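Local coordinates for protein insecticidal Delta-Endotoxin Cry8Ea1 (PDB 3EB7) that is an insecticidal three-domain Cry toxin of Bacillus thuringiensis, toxic to larvae of the underground pest Holotrichia parallela and probably acting by forming pores in gut membranes, at residues A[16-21]-A[432-437]; A[237-242]-A[453-458]; A[465-470]-A[577-582]; A[553-558]-A[583-588]. All coordinates share one frame; numbering follows the deposited sequence.

Contact 1: residues A[16-21]-A[432-437]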
loop_
_atom_site.group_PDB
_atom_site.type_symbol
_atom_site.label_atom_id
_atom_site.label_comp_id
_atom_site.label_asym_id
_atom_site.label_seq_id
_atom_site.Cartn_x
_atom_site.Cartn_y
_atom_site.Cartn_z
ATOM N N THR A 16 6.583 10.607 -1.761
ATOM C CA THR A 16 7.357 11.722 -1.234
ATOM C C THR A 16 7.549 11.609 0.279
ATOM O O THR A 16 8.651 11.773 0.787
ATOM C CB THR A 16 6.655 13.057 -1.501
ATOM O OG1 THR A 16 6.564 13.248 -2.904
ATOM C CG2 THR A 16 7.474 14.199 -0.921
ATOM N N ILE A 17 6.454 11.381 0.992
ATOM C CA ILE A 17 6.490 11.208 2.445
ATOM C C ILE A 17 7.351 9.990 2.878
ATOM O O ILE A 17 8.107 10.075 3.847
ATOM C CB ILE A 17 5.066 11.150 3.028
ATOM C CG1 ILE A 17 4.413 12.534 2.896
ATOM C CG2 ILE A 17 5.089 10.689 4.462
ATOM C CD1 ILE A 17 2.892 12.463 2.702
ATOM N N LEU A 18 7.257 8.890 2.142
ATOM C CA LEU A 18 8.024 7.709 2.470
ATOM C C LEU A 18 9.522 8.037 2.453
ATOM O O LEU A 18 10.288 7.478 3.237
ATOM C CB LEU A 18 7.675 6.584 1.476
ATOM C CG LEU A 18 7.250 5.158 1.871
ATOM C CD1 LEU A 18 6.723 4.992 3.266
ATOM C CD2 LEU A 18 6.249 4.612 0.855
ATOM N N GLY A 19 9.937 8.965 1.586
ATOM C CA GLY A 19 11.342 9.389 1.471
ATOM C C GLY A 19 11.826 10.287 2.601
ATOM O O GLY A 19 13.047 10.415 2.829
ATOM N N LYS A 20 10.884 10.914 3.318
ATOM C CA LYS A 20 11.206 11.777 4.459
ATOM C C LYS A 20 10.786 11.217 5.838
ATOM O O LYS A 20 10.826 11.922 6.853
ATOM C CB LYS A 20 10.540 13.155 4.278
ATOM C CG LYS A 20 10.958 13.992 3.039
ATOM C CD LYS A 20 12.452 14.192 2.914
ATOM C CE LYS A 20 12.831 14.970 1.625
ATOM N NZ LYS A 20 12.346 16.374 1.668
ATOM N N LEU A 21 10.351 9.966 5.886
ATOM C CA LEU A 21 9.789 9.402 7.114
ATOM C C LEU A 21 10.786 9.493 8.281
ATOM O O LEU A 21 11.930 9.092 8.151
ATOM C CB LEU A 21 9.307 7.966 6.864
ATOM C CG LEU A 21 7.962 7.507 7.415
ATOM C CD1 LEU A 21 6.837 8.494 7.127
ATOM C CD2 LEU A 21 7.628 6.150 6.829
ATOM N N TRP A 432 0.141 -6.797 -7.965
ATOM C CA TRP A 432 1.325 -5.964 -7.873
ATOM C C TRP A 432 1.685 -5.669 -6.437
ATOM O O TRP A 432 0.790 -5.497 -5.621
ATOM C CB TRP A 432 1.063 -4.625 -8.588
ATOM C CG TRP A 432 0.591 -4.770 -9.989
ATOM C CD1 TRP A 432 -0.659 -5.168 -10.417
ATOM C CD2 TRP A 432 1.338 -4.478 -11.158
ATOM N NE1 TRP A 432 -0.700 -5.153 -11.788
ATOM C CE2 TRP A 432 0.517 -4.732 -12.256
ATOM C CE3 TRP A 432 2.638 -4.026 -11.381
ATOM C CZ2 TRP A 432 0.958 -4.555 -13.573
ATOM C CZ3 TRP A 432 3.071 -3.844 -12.679
ATOM C CH2 TRP A 432 2.239 -4.111 -13.755
ATOM N N THR A 433 2.986 -5.517 -6.170
ATOM C CA THR A 433 3.477 -5.110 -4.861
ATOM C C THR A 433 4.106 -3.742 -4.959
ATOM O O THR A 433 4.584 -3.360 -6.020
ATOM C CB THR A 433 4.472 -6.126 -4.230
ATOM O OG1 THR A 433 5.544 -6.389 -5.134
ATOM C CG2 THR A 433 3.755 -7.464 -3.878
ATOM N N HIS A 434 4.074 -3.006 -3.842
ATOM C CA HIS A 434 4.629 -1.646 -3.732
ATOM C C HIS A 434 6.172 -1.596 -3.726
ATOM O O HIS A 434 6.871 -2.477 -3.135
ATOM C CB HIS A 434 4.037 -0.932 -2.486
ATOM C CG HIS A 434 4.190 0.560 -2.508
ATOM N ND1 HIS A 434 5.318 1.204 -2.051
ATOM C CD2 HIS A 434 3.351 1.539 -2.936
ATOM C CE1 HIS A 434 5.184 2.507 -2.220
ATOM N NE2 HIS A 434 3.997 2.737 -2.750
ATOM N N ARG A 435 6.702 -0.561 -4.386
ATOM C CA ARG A 435 8.138 -0.296 -4.434
ATOM C C ARG A 435 8.792 -0.275 -3.043
ATOM O O ARG A 435 9.908 -0.738 -2.901
ATOM C CB ARG A 435 8.396 1.036 -5.165
ATOM C CG ARG A 435 9.870 1.467 -5.297
ATOM C CD ARG A 435 10.633 0.682 -6.372
ATOM N NE ARG A 435 11.960 1.252 -6.687
ATOM C CZ ARG A 435 12.193 2.296 -7.501
ATOM N NH1 ARG A 435 11.206 2.953 -8.087
ATOM N NH2 ARG A 435 13.444 2.714 -7.703
ATOM N N SER A 436 8.117 0.237 -2.010
ATOM C CA SER A 436 8.742 0.327 -0.651
ATOM C C SER A 436 9.111 -1.024 -0.027
ATOM O O SER A 436 9.869 -1.086 0.908
ATOM C CB SER A 436 7.835 1.089 0.337
ATOM O OG SER A 436 6.546 0.502 0.396
ATOM N N ALA A 437 8.536 -2.097 -0.551
ATOM C CA ALA A 437 8.736 -3.423 -0.030
ATOM C C ALA A 437 9.936 -4.081 -0.737
ATOM O O ALA A 437 9.842 -4.549 -1.856
ATOM C CB ALA A 437 7.460 -4.217 -0.219
#

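Contact 2: residues A[237-242]-A[453-458]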
loop_
_atom_site.group_PDB
_atom_site.type_symbol
_atom_site.label_atom_id
_atom_site.label_comp_id
_atom_site.label_asym_id
_atom_site.label_seq_id
_atom_site.Cartn_x
_atom_site.Cartn_y
_atom_site.Cartn_z
ATOM N N GLN A 237 7.606 -0.203 4.899
ATOM C CA GLN A 237 7.300 -1.051 3.748
ATOM C C GLN A 237 5.807 -1.300 3.680
ATOM O O GLN A 237 5.197 -1.685 4.676
ATOM C CB GLN A 237 7.991 -2.418 3.904
ATOM C CG GLN A 237 9.432 -2.326 4.329
ATOM C CD GLN A 237 10.199 -3.582 4.053
ATOM O OE1 GLN A 237 10.339 -3.995 2.903
ATOM N NE2 GLN A 237 10.694 -4.210 5.101
ATOM N N LEU A 238 5.224 -1.150 2.493
ATOM C CA LEU A 238 3.814 -1.539 2.263
ATOM C C LEU A 238 3.818 -2.863 1.549
ATOM O O LEU A 238 4.245 -2.925 0.404
ATOM C CB LEU A 238 3.078 -0.488 1.419
ATOM C CG LEU A 238 3.087 0.949 1.937
ATOM C CD1 LEU A 238 2.369 1.887 0.969
ATOM C CD2 LEU A 238 2.417 1.012 3.279
ATOM N N THR A 239 3.317 -3.916 2.213
ATOM C CA THR A 239 3.431 -5.277 1.688
ATOM C C THR A 239 2.193 -5.818 1.028
ATOM O O THR A 239 2.251 -6.862 0.391
ATOM C CB THR A 239 3.910 -6.310 2.747
ATOM O OG1 THR A 239 2.955 -6.393 3.823
ATOM C CG2 THR A 239 5.374 -6.002 3.240
ATOM N N ARG A 240 1.067 -5.119 1.183
ATOM C CA ARG A 240 -0.186 -5.512 0.506
ATOM C C ARG A 240 -0.018 -5.621 -1.005
ATOM O O ARG A 240 0.735 -4.849 -1.623
ATOM C CB ARG A 240 -1.312 -4.522 0.827
ATOM C CG ARG A 240 -1.387 -3.270 -0.086
ATOM C CD ARG A 240 -0.277 -2.240 0.122
ATOM N NE ARG A 240 -0.342 -1.108 -0.826
ATOM C CZ ARG A 240 0.085 -1.148 -2.095
ATOM N NH1 ARG A 240 0.604 -2.277 -2.606
ATOM N NH2 ARG A 240 -0.010 -0.057 -2.870
ATOM N N GLU A 241 -0.735 -6.580 -1.588
ATOM C CA GLU A 241 -0.877 -6.718 -3.035
ATOM C C GLU A 241 -2.113 -5.944 -3.468
ATOM O O GLU A 241 -3.150 -6.038 -2.796
ATOM C CB GLU A 241 -1.188 -8.169 -3.368
ATOM C CG GLU A 241 -0.031 -9.007 -3.812
ATOM C CD GLU A 241 -0.500 -10.435 -4.113
ATOM O OE1 GLU A 241 -1.442 -10.919 -3.407
ATOM O OE2 GLU A 241 0.041 -11.046 -5.073
ATOM N N VAL A 242 -2.016 -5.246 -4.605
ATOM C CA VAL A 242 -3.174 -4.642 -5.285
ATOM C C VAL A 242 -3.362 -5.350 -6.625
ATOM O O VAL A 242 -2.413 -5.888 -7.200
ATOM C CB VAL A 242 -3.034 -3.094 -5.508
ATOM C CG1 VAL A 242 -3.042 -2.318 -4.150
ATOM C CG2 VAL A 242 -1.780 -2.745 -6.322
ATOM N N VAL A 453 6.396 -9.140 9.416
ATOM C CA VAL A 453 6.770 -10.562 9.547
ATOM C C VAL A 453 6.274 -11.447 8.385
ATOM O O VAL A 453 6.745 -12.584 8.200
ATOM C CB VAL A 453 6.372 -11.161 10.924
ATOM C CG1 VAL A 453 7.167 -10.489 12.050
ATOM C CG2 VAL A 453 4.821 -11.039 11.144
ATOM N N VAL A 454 5.360 -10.899 7.590
ATOM C CA VAL A 454 4.857 -11.556 6.384
ATOM C C VAL A 454 5.985 -11.684 5.322
ATOM O O VAL A 454 5.863 -12.447 4.367
ATOM C CB VAL A 454 3.531 -10.885 5.887
ATOM C CG1 VAL A 454 3.765 -9.489 5.243
ATOM C CG2 VAL A 454 2.739 -11.820 4.980
ATOM N N LYS A 455 7.105 -11.011 5.547
ATOM C CA LYS A 455 8.288 -11.133 4.695
ATOM C C LYS A 455 9.237 -12.259 5.122
ATOM O O LYS A 455 10.444 -12.194 4.859
ATOM C CB LYS A 455 9.063 -9.797 4.638
ATOM C CG LYS A 455 8.208 -8.570 4.274
ATOM C CD LYS A 455 9.188 -7.427 3.979
ATOM C CE LYS A 455 9.586 -7.395 2.485
ATOM N NZ LYS A 455 10.890 -6.731 2.228
ATOM N N ALA A 456 8.709 -13.259 5.827
ATOM C CA ALA A 456 9.484 -14.466 6.180
ATOM C C ALA A 456 9.673 -15.388 4.999
ATOM O O ALA A 456 8.879 -15.384 4.036
ATOM C CB ALA A 456 8.823 -15.206 7.294
ATOM N N SER A 457 10.730 -16.201 5.067
ATOM C CA SER A 457 11.070 -17.120 3.987
ATOM C C SER A 457 10.165 -18.330 3.974
ATOM O O SER A 457 10.162 -19.086 2.997
ATOM C CB SER A 457 12.525 -17.591 4.135
ATOM O OG SER A 457 12.709 -18.374 5.324
ATOM N N ASP A 458 9.421 -18.543 5.055
ATOM C CA ASP A 458 8.570 -19.740 5.217
ATOM C C ASP A 458 7.773 -19.663 6.557
ATOM O O ASP A 458 7.843 -18.663 7.282
ATOM C CB ASP A 458 9.450 -21.004 5.309
ATOM C CG ASP A 458 10.314 -21.029 6.592
ATOM O OD1 ASP A 458 11.201 -21.898 6.697
ATOM O OD2 ASP A 458 10.106 -20.205 7.516
#

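Contact 3: residues A[465-470]-A[577-582]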
loop_
_atom_site.group_PDB
_atom_site.type_symbol
_atom_site.label_atom_id
_atom_site.label_comp_id
_atom_site.label_asym_id
_atom_site.label_seq_id
_atom_site.Cartn_x
_atom_site.Cartn_y
_atom_site.Cartn_z
ATOM N N ASN A 465 -8.408 -12.751 7.345
ATOM C CA ASN A 465 -8.958 -11.591 8.030
ATOM C C ASN A 465 -8.371 -10.356 7.305
ATOM O O ASN A 465 -7.413 -10.499 6.536
ATOM C CB ASN A 465 -8.572 -11.620 9.528
ATOM C CG ASN A 465 -7.063 -11.469 9.764
ATOM O OD1 ASN A 465 -6.438 -10.504 9.315
ATOM N ND2 ASN A 465 -6.474 -12.429 10.474
ATOM N N GLU A 466 -8.922 -9.163 7.538
ATOM C CA GLU A 466 -8.393 -7.925 6.938
ATOM C C GLU A 466 -7.859 -6.944 7.988
ATOM O O GLU A 466 -8.033 -5.725 7.871
ATOM C CB GLU A 466 -9.453 -7.240 6.063
ATOM C CG GLU A 466 -10.077 -8.144 4.970
ATOM C CD GLU A 466 -9.056 -8.586 3.942
ATOM O OE1 GLU A 466 -8.001 -7.912 3.821
ATOM O OE2 GLU A 466 -9.291 -9.599 3.245
ATOM N N VAL A 467 -7.216 -7.488 9.018
ATOM C CA VAL A 467 -6.574 -6.694 10.053
ATOM C C VAL A 467 -5.468 -5.802 9.453
ATOM O O VAL A 467 -5.176 -4.720 9.969
ATOM C CB VAL A 467 -6.051 -7.599 11.224
ATOM C CG1 VAL A 467 -5.098 -6.821 12.179
ATOM C CG2 VAL A 467 -7.241 -8.192 12.013
ATOM N N GLY A 468 -4.904 -6.250 8.336
ATOM C CA GLY A 468 -3.867 -5.525 7.633
ATOM C C GLY A 468 -4.325 -4.245 6.964
ATOM O O GLY A 468 -3.494 -3.483 6.506
ATOM N N HIS A 469 -5.630 -3.970 6.935
ATOM C CA HIS A 469 -6.098 -2.635 6.531
ATOM C C HIS A 469 -5.494 -1.545 7.365
ATOM O O HIS A 469 -5.324 -0.441 6.882
ATOM C CB HIS A 469 -7.607 -2.477 6.571
ATOM C CG HIS A 469 -8.332 -3.233 5.507
ATOM N ND1 HIS A 469 -9.683 -3.479 5.574
ATOM C CD2 HIS A 469 -7.901 -3.789 4.351
ATOM C CE1 HIS A 469 -10.056 -4.154 4.501
ATOM N NE2 HIS A 469 -8.991 -4.361 3.749
ATOM N N TYR A 470 -5.160 -1.858 8.606
ATOM C CA TYR A 470 -4.414 -0.944 9.475
ATOM C C TYR A 470 -2.886 -0.962 9.285
ATOM O O TYR A 470 -2.212 -0.015 9.704
ATOM C CB TYR A 470 -4.711 -1.261 10.946
ATOM C CG TYR A 470 -6.038 -0.723 11.446
ATOM C CD1 TYR A 470 -7.168 -1.544 11.502
ATOM C CD2 TYR A 470 -6.161 0.624 11.835
ATOM C CE1 TYR A 470 -8.404 -1.060 11.954
ATOM C CE2 TYR A 470 -7.390 1.128 12.273
ATOM C CZ TYR A 470 -8.500 0.286 12.330
ATOM O OH TYR A 470 -9.699 0.786 12.784
ATOM N N VAL A 577 -5.941 -15.045 20.711
ATOM C CA VAL A 577 -5.244 -14.730 19.464
ATOM C C VAL A 577 -4.151 -13.687 19.718
ATOM O O VAL A 577 -4.339 -12.737 20.480
ATOM C CB VAL A 577 -6.275 -14.277 18.341
ATOM C CG1 VAL A 577 -6.821 -12.834 18.592
ATOM C CG2 VAL A 577 -5.708 -14.439 16.884
ATOM N N VAL A 578 -2.984 -13.922 19.130
ATOM C CA VAL A 578 -1.921 -12.934 18.985
ATOM C C VAL A 578 -1.695 -12.653 17.476
ATOM O O VAL A 578 -1.376 -13.580 16.708
ATOM C CB VAL A 578 -0.608 -13.464 19.608
ATOM C CG1 VAL A 578 0.528 -12.429 19.553
ATOM C CG2 VAL A 578 -0.836 -13.928 21.039
ATOM N N TYR A 579 -1.869 -11.396 17.061
ATOM C CA TYR A 579 -1.443 -10.945 15.727
ATOM C C TYR A 579 -0.092 -10.283 15.816
ATOM O O TYR A 579 0.104 -9.396 16.654
ATOM C CB TYR A 579 -2.386 -9.899 15.169
ATOM C CG TYR A 579 -3.796 -10.332 15.049
ATOM C CD1 TYR A 579 -4.669 -10.095 16.079
ATOM C CD2 TYR A 579 -4.261 -11.007 13.910
ATOM C CE1 TYR A 579 -5.960 -10.472 16.011
ATOM C CE2 TYR A 579 -5.591 -11.425 13.835
ATOM C CZ TYR A 579 -6.437 -11.132 14.897
ATOM O OH TYR A 579 -7.794 -11.465 14.905
ATOM N N ILE A 580 0.842 -10.699 14.976
ATOM C CA ILE A 580 2.149 -10.024 14.886
ATOM C C ILE A 580 2.285 -9.252 13.560
ATOM O O ILE A 580 2.133 -9.813 12.489
ATOM C CB ILE A 580 3.321 -10.998 15.109
ATOM C CG1 ILE A 580 3.169 -11.669 16.483
ATOM C CG2 ILE A 580 4.669 -10.240 15.002
ATOM C CD1 ILE A 580 4.322 -12.602 16.790
ATOM N N ASP A 581 2.507 -7.954 13.661
ATOM C CA ASP A 581 2.540 -7.063 12.496
ATOM C C ASP A 581 3.947 -6.957 11.941
ATOM O O ASP A 581 4.212 -7.408 10.833
ATOM C CB ASP A 581 1.985 -5.669 12.836
ATOM C CG ASP A 581 2.332 -4.586 11.764
ATOM O OD1 ASP A 581 2.478 -3.417 12.149
ATOM O OD2 ASP A 581 2.451 -4.872 10.537
ATOM N N ARG A 582 4.845 -6.368 12.711
ATOM C CA ARG A 582 6.172 -6.097 12.216
ATOM C C ARG A 582 7.192 -6.068 13.338
ATOM O O ARG A 582 6.848 -5.870 14.503
ATOM C CB ARG A 582 6.180 -4.751 11.486
ATOM C CG ARG A 582 5.765 -3.537 12.342
ATOM C CD ARG A 582 5.945 -2.284 11.502
ATOM N NE ARG A 582 5.386 -1.049 12.066
ATOM C CZ ARG A 582 4.312 -0.421 11.585
ATOM N NH1 ARG A 582 3.884 0.718 12.130
ATOM N NH2 ARG A 582 3.647 -0.938 10.566
#

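Contact 4: residues A[553-558]-A[583-588]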
loop_
_atom_site.group_PDB
_atom_site.type_symbol
_atom_site.label_atom_id
_atom_site.label_comp_id
_atom_site.label_asym_id
_atom_site.label_seq_id
_atom_site.Cartn_x
_atom_site.Cartn_y
_atom_site.Cartn_z
ATOM N N PHE A 553 21.574 -6.490 21.053
ATOM C CA PHE A 553 22.310 -7.634 20.555
ATOM C C PHE A 553 22.942 -7.185 19.242
ATOM O O PHE A 553 22.607 -6.118 18.714
ATOM C CB PHE A 553 21.385 -8.814 20.310
ATOM C CG PHE A 553 20.357 -8.579 19.188
ATOM C CD1 PHE A 553 20.656 -8.893 17.863
ATOM C CD2 PHE A 553 19.097 -8.057 19.471
ATOM C CE1 PHE A 553 19.718 -8.676 16.857
ATOM C CE2 PHE A 553 18.190 -7.849 18.486
ATOM C CZ PHE A 553 18.500 -8.152 17.174
ATOM N N THR A 554 23.865 -7.996 18.734
ATOM C CA THR A 554 24.431 -7.814 17.408
ATOM C C THR A 554 24.049 -9.004 16.506
ATOM O O THR A 554 23.780 -10.101 16.994
ATOM C CB THR A 554 25.966 -7.710 17.471
ATOM O OG1 THR A 554 26.466 -8.877 18.113
ATOM C CG2 THR A 554 26.390 -6.495 18.271
ATOM N N PHE A 555 24.030 -8.781 15.197
ATOM C CA PHE A 555 23.987 -9.887 14.264
ATOM C C PHE A 555 25.335 -10.613 14.156
ATOM O O PHE A 555 26.377 -10.035 14.375
ATOM C CB PHE A 555 23.478 -9.408 12.900
ATOM C CG PHE A 555 22.049 -8.959 12.935
ATOM C CD1 PHE A 555 21.736 -7.606 13.036
ATOM C CD2 PHE A 555 21.032 -9.888 12.914
ATOM C CE1 PHE A 555 20.433 -7.189 13.107
ATOM C CE2 PHE A 555 19.732 -9.492 12.972
ATOM C CZ PHE A 555 19.418 -8.134 13.075
ATOM N N ASN A 556 25.301 -11.879 13.793
ATOM C CA ASN A 556 26.476 -12.705 13.635
ATOM C C ASN A 556 27.168 -12.436 12.287
ATOM O O ASN A 556 28.411 -12.384 12.196
ATOM C CB ASN A 556 26.074 -14.183 13.724
ATOM C CG ASN A 556 25.483 -14.571 15.079
ATOM O OD1 ASN A 556 25.784 -13.959 16.099
ATOM N ND2 ASN A 556 24.660 -15.625 15.092
ATOM N N GLN A 557 26.371 -12.291 11.231
ATOM C CA GLN A 557 26.946 -12.105 9.907
ATOM C C GLN A 557 26.045 -11.270 9.019
ATOM O O GLN A 557 24.944 -10.873 9.456
ATOM C CB GLN A 557 27.328 -13.443 9.262
ATOM C CG GLN A 557 26.235 -14.185 8.605
ATOM C CD GLN A 557 25.543 -15.172 9.508
ATOM O OE1 GLN A 557 25.187 -14.857 10.642
ATOM N NE2 GLN A 557 25.322 -16.385 8.996
ATOM N N ALA A 558 26.535 -10.989 7.799
ATOM C CA ALA A 558 25.861 -10.113 6.841
ATOM C C ALA A 558 24.500 -10.695 6.423
ATOM O O ALA A 558 23.529 -9.971 6.255
ATOM C CB ALA A 558 26.754 -9.856 5.645
ATOM N N ILE A 583 8.449 -6.239 12.972
ATOM C CA ILE A 583 9.560 -6.000 13.880
ATOM C C ILE A 583 10.186 -4.696 13.448
ATOM O O ILE A 583 10.316 -4.435 12.254
ATOM C CB ILE A 583 10.636 -7.060 13.722
ATOM C CG1 ILE A 583 10.120 -8.447 14.080
ATOM C CG2 ILE A 583 11.886 -6.702 14.540
ATOM C CD1 ILE A 583 10.900 -9.562 13.313
ATOM N N GLU A 584 10.563 -3.865 14.412
ATOM C CA GLU A 584 11.363 -2.677 14.115
ATOM C C GLU A 584 12.681 -2.866 14.830
ATOM O O GLU A 584 12.721 -3.259 16.003
ATOM C CB GLU A 584 10.669 -1.373 14.523
ATOM C CG GLU A 584 9.208 -1.298 14.032
ATOM C CD GLU A 584 8.503 -0.010 14.428
ATOM O OE1 GLU A 584 8.869 0.594 15.446
ATOM O OE2 GLU A 584 7.572 0.415 13.721
ATOM N N LEU A 585 13.748 -2.620 14.067
ATOM C CA LEU A 585 15.116 -2.704 14.506
ATOM C C LEU A 585 15.625 -1.289 14.679
ATOM O O LEU A 585 15.534 -0.462 13.765
ATOM C CB LEU A 585 15.957 -3.455 13.473
ATOM C CG LEU A 585 15.720 -4.966 13.513
ATOM C CD1 LEU A 585 16.053 -5.630 12.173
ATOM C CD2 LEU A 585 16.542 -5.575 14.655
ATOM N N ILE A 586 16.165 -1.034 15.868
ATOM C CA ILE A 586 16.542 0.300 16.308
ATOM C C ILE A 586 18.019 0.224 16.667
ATOM O O ILE A 586 18.384 -0.498 17.606
ATOM C CB ILE A 586 15.668 0.730 17.551
ATOM C CG1 ILE A 586 14.173 0.665 17.201
ATOM C CG2 ILE A 586 16.074 2.127 18.126
ATOM C CD1 ILE A 586 13.281 0.271 18.340
ATOM N N PRO A 587 18.872 0.977 15.947
ATOM C CA PRO A 587 20.308 0.995 16.301
ATOM C C PRO A 587 20.560 1.626 17.706
ATOM O O PRO A 587 20.031 2.687 18.033
ATOM C CB PRO A 587 20.944 1.841 15.178
ATOM C CG PRO A 587 19.899 1.960 14.146
ATOM C CD PRO A 587 18.591 1.888 14.828
ATOM N N VAL A 588 21.346 0.942 18.519
ATOM C CA VAL A 588 21.655 1.372 19.871
ATOM C C VAL A 588 23.112 1.820 19.815
ATOM O O VAL A 588 23.971 1.089 19.338
ATOM C CB VAL A 588 21.443 0.194 20.864
ATOM C CG1 VAL A 588 21.937 0.528 22.273
ATOM C CG2 VAL A 588 19.994 -0.192 20.885
#

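Contact 1: residues A[16-21]-A[432-437]
One methyl group, CD2 of L18, carries nearly all of this contact, in which the end of a helix of the N-terminal bundle leans on the turn that closes strand 427-434. It meets H434 and S436 together: L18 CD2 lies 3.9 Å from H434 CE1 and 3.9 Å from S436 CB. The leucine and the histidine slide past each other in opposite directions, and the methyl comes at the imidazole obliquely. Within the type I turn from H434 to A437, S436 N donates to H434 ND1 at 3.0 Å, nearly straight at 169° though tilted from the ring plane. A chi1 of 55° sets S436 OG between its backbone N and carbonyl carbon and turns it to the same ND1, 2.8 Å away; OG is also bonded to L238 N. Two groups of S436 thus restrain the ring. Around this small patch the contact is looser: G19 is exposed, the end of R435 leads away, and the nearest CA atoms, L18 and S436, are 8.0 Å apart. L221 also packs on L18, T16 and K20 lie against helix 26-40, and strand 427-434 runs between strands 241-243 and 414-422, with H414 edge-to-face on H434.

Contact 2: residues A[237-242]-A[453-458]
Q237 and T239 meet V454 and K455 where the second domain of the three-domain toxin abuts the C-terminal beta-sandwich: the chain entering strand 241-243 faces a short 3-10 turn, 453-454, that follows strand 448-452. The polar part is a charged amine gripping an amide. K455 NZ donates to Q237 OE1 at 2.9 Å, while the same ammonium forms a salt bridge with D438 and a hydrogen bond with N441, so three oxygens surround it in a buried setting. The glutamine is held at both ends of its amide, since OE1 also accepts from D438 N and NE2 is bonded to Q450 O. With these partners the amide can hardly flip, and the nearby carboxylate probably stabilises the lysine charge.

The van der Waals part lies beside it. T239 and V454 reach tip to tip, hydroxyl to methyl, T239 OG1 standing 3.5 Å from V454 CG1. The other branch of the threonine, CG2, rests on the lysine chain, 4.0 Å from K455 CG, and the two side chains pass at a slant. A bend in the lysine at chi3 (90°) lets its aliphatic part cover the threonine while its tip turns to the glutamine. The amine approaches the oxygen with a C=O...N angle of 124°, tilted 19° from the carbonyl plane, and K455 CE follows at 3.5 Å from Q237 OE1.

Contact 3: residues A[465-470]-A[577-582]
The phenol ring of Y579 is met from two directions by N465 and V467. V467 lays its CG2 methyl over one face, 4.1 Å from Y579 CE2 and 4.2 Å from Y579 CZ, its side chain crossing the tyrosine at a slant. N465 comes instead to the rim: its ND2 sits near the ring plane, 3.6 Å from Y579 CE2, with the amide turned 82° against the ring, the two side chains sliding past each other in opposite directions. V577 CG2, from the tyrosine's own segment, lies over the rim of the other face. Both loop residues are set by an Asx turn in which V467 N donates to N465 OD1 at 3.1 Å; a chi1 of 66° folds the asparagine back over its own backbone for this. The turn leads into the 3-10 segment 467-469 and positions valine and amide together. W536 touches N465, V467 and Y579, closing the group within the C-terminal domain, where strand 578-588 lies beside strand 476-478. The asparagine oxygen serves its own loop and the nitrogen meets ring carbon, so between the two segments cohesion rests on van der Waals packing and probably on the burial of the valine methyl and ring.

Contact 4: residues A[553-558]-A[583-588]
F553, which opens the segment 553-558, brings its ring to L585: CZ of the phenylalanine lies 4.1 Å from L585 CD2. The side chain sets off away from the strand, yet the ring swings back, as chi1 of 65° places CG between the backbone N and the carbonyl carbon. The methyl meets this ring obliquely, the two side chains crossing at about a right angle. The carbonyl oxygen of T554 accepts from R517 NE, which ties the loop to strand 511-517. F555 then supplies the second ring. F555 and L585 approach head-on from opposite directions, and the ring presents its edge, with F555 CZ 4.2 Å from the same CD2 methyl, close to the ring plane. The two phenylalanines also touch each other: F553 CE1 stands 3.8 Å above the F555 plane toward the rim, while F555 CE2 lies in the plane of the F553 ring. An edge of one ring thus rests over a face of the other, and the CD2 methyl touches the CZ atoms of both. Beyond them N556 is exposed, and its backbone N is bonded to D560 OD2. The packing is wholly apolar and buried, part of the core of the C-terminal jelly-roll sandwich. L585 extends from strand 578-588 in one sheet and also touches V501 of strand 498-507 and L562 of strand 559-567, the latter in the facing sheet. The loop bridges strands of the two sheets, F553 pairing through its backbone with Y499 and A558 with I491, and F555 packing on L489 and I491 of strand 482-491.

The contacts run from the helical bundle through the second domain into the C-terminal sandwich. Contacts 1 and 2 interleave along the chain and have centres about 14 Å apart; strands 427-434 and 241-243 are neighbours in one sheet, where W432 N lies 2.8 Å from V242 O. Contact 2 closes before contact 3 opens, about 12 Å away between centres, and V453 N is 3.1 Å from D581 O. The segments of contacts 3 and 4 alternate; both use strand 578-588, through consecutive segments, yet their centres are about 24 Å apart. Contacts 1 and 2 thus join domains, whereas 3 and 4 are internal to the C-terminal domain, whose last strand connects that interface with the sandwich core.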